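Short chain dehydrogenase (Mycobacterium smegmatis, PDB 3UCX) probably acts as an oxidoreductase of the short-chain dehydrogenase family, whose Rossmann-fold members transfer hydride with a nicotinamide cofactor. Local coordinates at the interface of chains A and B. Numbering follows the deposited sequence. Chains: chain A/B, Short chain dehydrogenase.

The interface of chains A and B. Residues chain A 113-114, 117, 162; chain B 117-118, 122, 126.
A:Arg114 and A:Ile117 meet B:Glu118, B:Phe122 and B:Ile117 in a two-fold symmetric helix-to-helix interface, where helix 110-130 of one subunit packs against its copy in the other. Short-chain dehydrogenases commonly pair their subunits through this helix and the one that carries the catalytic YxxxK motif, so the patch probably helps to hold a dimer within the deposited tetramer. It illustrates how an aromatic plug and a salt bridge can share one surface. B:Phe122 pushes its ring tip into chain A, with CZ 3.7 Å from A:Met113 CB. The bent A:Met113 chain runs past the ring in the opposite sense and brings its methyl CE to 3.8 Å from B:Phe122 CE1. From the opposite side of the ring plane A:Met162, inside the YxxxK motif on helix 158-179, sets its sulphur SD 4.0 Å from that same CE1, and A:Ile117 CD1 reaches CZ. The aliphatic stem of A:Arg114 lies on the A:Met113 side, but at the CE2 edge, with CG 3.7 Å away. Its chain stays extended as far as NE (chi2 and chi3 both -171°), carrying the guanidinium beyond the ring to B:Glu118. There it grips the carboxylate side-on, each bond nearly straight: NE donates to OE1 at 2.9 Å and NH2 to OE2 at 2.8 Å. Both oxygens are met on their syn side, and the two planes lie 28° apart. OE2 also lies 3.9 Å from B:Arg126 NH2; the carboxylate probably offsets repulsion between the two neighbouring guanidiniums, which would help keep it ionised. Near the symmetry axis the two Ile117 side chains meet tip to tip, A:Ile117 CG2 lying 3.9 Å from B:Ile117 CD1.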
# COMPACT_ATOMS: atom_id res chain seq x y z
N MET A 113 -1.77 11.76 -23.63
CA MET A 113 -2.24 10.91 -22.55
C MET A 113 -3.31 9.93 -23.04
O MET A 113 -3.30 8.75 -22.63
CB MET A 113 -2.72 11.77 -21.40
CG MET A 113 -1.60 12.59 -20.78
SD MET A 113 -2.09 13.50 -19.30
CE MET A 113 -3.04 14.83 -20.05
N ARG A 114 -4.21 10.38 -23.90
CA ARG A 114 -5.21 9.45 -24.51
C ARG A 114 -4.51 8.35 -25.28
O ARG A 114 -4.91 7.19 -25.19
CB ARG A 114 -6.19 10.17 -25.42
CG ARG A 114 -7.05 11.21 -24.72
CD ARG A 114 -8.16 11.75 -25.61
NE ARG A 114 -8.81 12.88 -24.98
CZ ARG A 114 -8.60 14.15 -25.28
NH1 ARG A 114 -7.77 14.48 -26.26
NH2 ARG A 114 -9.24 15.11 -24.61
N ILE A 117 -2.81 5.79 -22.82
CA ILE A 117 -3.87 4.91 -22.31
C ILE A 117 -4.31 3.91 -23.39
O ILE A 117 -4.42 2.71 -23.15
CB ILE A 117 -5.04 5.73 -21.73
CG1 ILE A 117 -4.60 6.41 -20.43
CG2 ILE A 117 -6.25 4.85 -21.44
CD1 ILE A 117 -5.55 7.48 -19.92
N MET A 162 0.12 7.66 -14.69
CA MET A 162 -1.33 7.57 -14.87
C MET A 162 -1.72 6.34 -15.68
O MET A 162 -2.58 5.56 -15.26
CB MET A 162 -1.90 8.81 -15.54
CG MET A 162 -3.38 8.67 -15.99
SD MET A 162 -3.85 9.95 -17.16
CE MET A 162 -3.75 11.35 -16.06
N ILE B 117 -12.79 7.94 -18.31
CA ILE B 117 -11.49 8.60 -18.18
C ILE B 117 -11.61 10.09 -18.56
O ILE B 117 -11.13 10.97 -17.85
CB ILE B 117 -10.40 7.85 -18.99
CG1 ILE B 117 -10.09 6.51 -18.31
CG2 ILE B 117 -9.12 8.67 -19.07
CD1 ILE B 117 -9.27 5.56 -19.15
N GLU B 118 -12.31 10.37 -19.65
CA GLU B 118 -12.50 11.75 -20.08
C GLU B 118 -13.11 12.65 -19.01
O GLU B 118 -12.64 13.77 -18.81
CB GLU B 118 -13.32 11.82 -21.37
CG GLU B 118 -13.10 13.09 -22.14
CD GLU B 118 -11.69 13.28 -22.69
OE1 GLU B 118 -10.99 12.31 -23.08
OE2 GLU B 118 -11.26 14.44 -22.76
N PHE B 122 -9.52 13.47 -17.09
CA PHE B 122 -9.15 14.66 -17.88
C PHE B 122 -9.97 15.87 -17.54
O PHE B 122 -9.45 16.99 -17.55
CB PHE B 122 -9.13 14.37 -19.37
CG PHE B 122 -8.13 13.32 -19.77
CD1 PHE B 122 -6.84 13.32 -19.26
CD2 PHE B 122 -8.48 12.31 -20.65
CE1 PHE B 122 -5.92 12.33 -19.62
CE2 PHE B 122 -7.56 11.32 -21.02
CZ PHE B 122 -6.28 11.33 -20.51
N ARG B 126 -8.38 19.30 -16.31
CA ARG B 126 -8.73 20.56 -16.98
C ARG B 126 -9.15 21.63 -15.98
O ARG B 126 -8.69 22.78 -16.05
CB ARG B 126 -9.84 20.32 -18.00
CG ARG B 126 -9.74 21.16 -19.25
CD ARG B 126 -10.86 20.88 -20.25
NE ARG B 126 -10.39 20.06 -21.38
CZ ARG B 126 -10.59 18.76 -21.53
NH1 ARG B 126 -11.26 18.06 -20.63
NH2 ARG B 126 -10.11 18.14 -22.60